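Side-chain contact in SYE1 (Shewanella oneidensis, PDB 4AWT), which probably reduces carbon-carbon double bonds of its substrates with a bound FMN, drawing electrons from NADH or NADPH, as an Old Yellow Enzyme relative: residues D201-S206 and R210-D215. The protein carries 1 engineered substitution. Residues are numbered along the deposited sequence; the frame is centred on the assembly and turned at random.
Sequences DEYGGS and RLRFLD
Arg212 crosses both Glu202 and Tyr203 at about a right angle, its guanidinium nearly perpendicular to the tyrosine ring. CB starts 4.0 Å from Tyr203 CD1, and CG, anti to the backbone N (chi1 -172°), is carried to Tyr203 CE1. CD then settles over one face of that ring, toward its rim, a CH-pi contact with CD 4.0 Å from the Tyr203 centroid. Here the chain bends, and NE donates to Glu202 O at 2.8 Å; the oxygen lies in the guanidinium plane, but NE sits above the carbonyl plane. Glu202 OE1 hovers over a guanidinium face, 3.4 Å from Arg212 NE, a salt bridge of charges alone. At the tip, NH2 forms a salt bridge with Glu208 and a hydrogen bond with Asn209. All this belongs to the TIM barrel's outer layer, where the loop after helix 187-192 leads through the short helix 207-210 into helix 212-225. Ser206 N-caps that short helix, while Ser206 O accepts from Arg210 N at 2.9 Å. Gly205 O lies at the edge of the Arg210 guanidinium, near its plane, and accepts from NE at 3.1 Å; Arg210 NH2 hydrogen-bonds ethyl hydrogen carbonate. Beyond Arg212, Tyr203 CD1 touches Phe213 CB, and Tyr203 OH bonds to Glu216.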
loop_
_atom_site.group_PDB
_atom_site.type_symbol
_atom_site.label_atom_id
_atom_site.label_comp_id
_atom_site.label_asym_id
_atom_site.label_seq_id
_atom_site.Cartn_x
_atom_site.Cartn_y
_atom_site.Cartn_z
ATOM N N ASP A 201 13.197 20.609 13.049
ATOM C CA ASP A 201 11.963 21.359 13.203
ATOM C C ASP A 201 10.939 20.468 13.840
ATOM O O ASP A 201 11.243 19.441 14.410
ATOM C CB ASP A 201 11.558 21.951 11.872
ATOM C CG ASP A 201 11.065 20.915 10.852
ATOM O OD1 ASP A 201 11.106 19.718 11.099
ATOM O OD2 ASP A 201 10.640 21.392 9.779
ATOM N N GLU A 202 9.671 20.907 13.774
ATOM C CA GLU A 202 8.582 20.208 14.464
ATOM C C GLU A 202 8.250 18.867 13.811
ATOM O O GLU A 202 7.378 18.172 14.331
ATOM C CB GLU A 202 7.322 21.038 14.603
ATOM C CG GLU A 202 6.639 21.492 13.361
ATOM C CD GLU A 202 5.239 22.044 13.479
ATOM O OE1 GLU A 202 4.678 21.903 14.593
ATOM O OE2 GLU A 202 4.721 22.609 12.483
ATOM N N TYR A 203 8.893 18.494 12.719
ATOM C CA TYR A 203 8.656 17.207 12.070
ATOM C C TYR A 203 9.757 16.206 12.340
ATOM O O TYR A 203 9.709 15.112 11.756
ATOM C CB TYR A 203 8.433 17.401 10.575
ATOM C CG TYR A 203 7.197 18.174 10.254
ATOM C CD1 TYR A 203 5.957 17.531 10.091
ATOM C CD2 TYR A 203 7.213 19.549 10.099
ATOM C CE1 TYR A 203 4.830 18.228 9.795
ATOM C CE2 TYR A 203 6.069 20.248 9.830
ATOM C CZ TYR A 203 4.879 19.597 9.661
ATOM O OH TYR A 203 3.747 20.342 9.378
ATOM N N GLY A 204 10.693 16.480 13.260
ATOM C CA GLY A 204 11.629 15.460 13.655
ATOM C C GLY A 204 12.070 15.653 15.090
ATOM O O GLY A 204 11.687 16.635 15.731
ATOM N N GLY A 205 12.811 14.630 15.464
ATOM C CA GLY A 205 13.377 14.315 16.755
ATOM C C GLY A 205 12.441 13.511 17.633
ATOM O O GLY A 205 12.431 12.249 17.643
ATOM N N SER A 206 11.620 14.277 18.331
ATOM C CA SER A 206 10.756 13.543 19.253
ATOM C C SER A 206 9.756 12.625 18.564
ATOM O O SER A 206 9.512 12.759 17.368
ATOM C CB SER A 206 9.983 14.537 20.102
ATOM O OG SER A 206 8.972 15.167 19.302
ATOM N N ARG A 210 7.928 13.153 15.008
ATOM C CA ARG A 210 8.080 12.194 13.902
ATOM C C ARG A 210 6.717 11.697 13.440
ATOM O O ARG A 210 6.633 11.350 12.228
ATOM C CB ARG A 210 8.942 11.023 14.325
ATOM C CG ARG A 210 10.412 11.364 14.394
ATOM C CD ARG A 210 11.290 10.171 14.755
ATOM N NE ARG A 210 11.190 9.778 16.151
ATOM C CZ ARG A 210 10.627 8.713 16.692
ATOM N NH1 ARG A 210 9.992 7.803 15.955
ATOM N NH2 ARG A 210 10.677 8.558 18.014
ATOM N N LEU A 211 5.716 11.677 14.266
ATOM C CA LEU A 211 4.371 11.272 13.863
ATOM C C LEU A 211 3.565 12.409 13.290
ATOM O O LEU A 211 2.438 12.189 12.811
ATOM C CB LEU A 211 3.614 10.637 15.032
ATOM C CG LEU A 211 4.238 9.339 15.557
ATOM C CD1 LEU A 211 3.459 8.824 16.731
ATOM C CD2 LEU A 211 4.335 8.284 14.485
ATOM N N ARG A 212 4.077 13.632 13.294
ATOM C CA ARG A 212 3.285 14.808 12.928
ATOM C C ARG A 212 2.878 14.778 11.467
ATOM O O ARG A 212 1.727 15.122 11.145
ATOM C CB ARG A 212 4.077 16.084 13.266
ATOM C CG ARG A 212 3.211 17.326 13.079
ATOM C CD ARG A 212 4.029 18.591 13.418
ATOM N NE ARG A 212 4.618 18.540 14.748
ATOM C CZ ARG A 212 4.015 18.688 15.876
ATOM N NH1 ARG A 212 2.724 18.990 15.916
ATOM N NH2 ARG A 212 4.736 18.536 17.002
ATOM N N PHE A 213 3.774 14.433 10.556
ATOM C CA PHE A 213 3.424 14.426 9.142
ATOM C C PHE A 213 2.311 13.405 8.889
ATOM O O PHE A 213 1.317 13.702 8.228
ATOM C CB PHE A 213 4.649 14.173 8.296
ATOM C CG PHE A 213 4.429 14.327 6.818
ATOM C CD1 PHE A 213 3.904 15.470 6.275
ATOM C CD2 PHE A 213 4.790 13.297 5.955
ATOM C CE1 PHE A 213 3.742 15.596 4.899
ATOM C CE2 PHE A 213 4.631 13.433 4.587
ATOM C CZ PHE A 213 4.154 14.606 4.062
ATOM N N LEU A 214 2.447 12.196 9.457
ATOM C CA LEU A 214 1.381 11.205 9.391
ATOM C C LEU A 214 0.070 11.789 9.883
ATOM O O LEU A 214 -0.990 11.648 9.259
ATOM C CB LEU A 214 1.772 9.990 10.219
ATOM C CG LEU A 214 0.696 8.919 10.358
ATOM C CD1 LEU A 214 0.377 8.225 9.040
ATOM C CD2 LEU A 214 1.123 7.878 11.391
ATOM N N ASP A 215 0.103 12.430 11.080
ATOM C CA ASP A 215 -1.076 12.991 11.662
ATOM C C ASP A 215 -1.773 13.969 10.724
ATOM O O ASP A 215 -2.979 13.953 10.534
ATOM C CB ASP A 215 -0.706 13.668 12.989
ATOM C CG ASP A 215 -1.890 14.134 13.774
ATOM O OD1 ASP A 215 -2.849 13.407 13.937
ATOM O OD2 ASP A 215 -1.744 15.160 14.427
#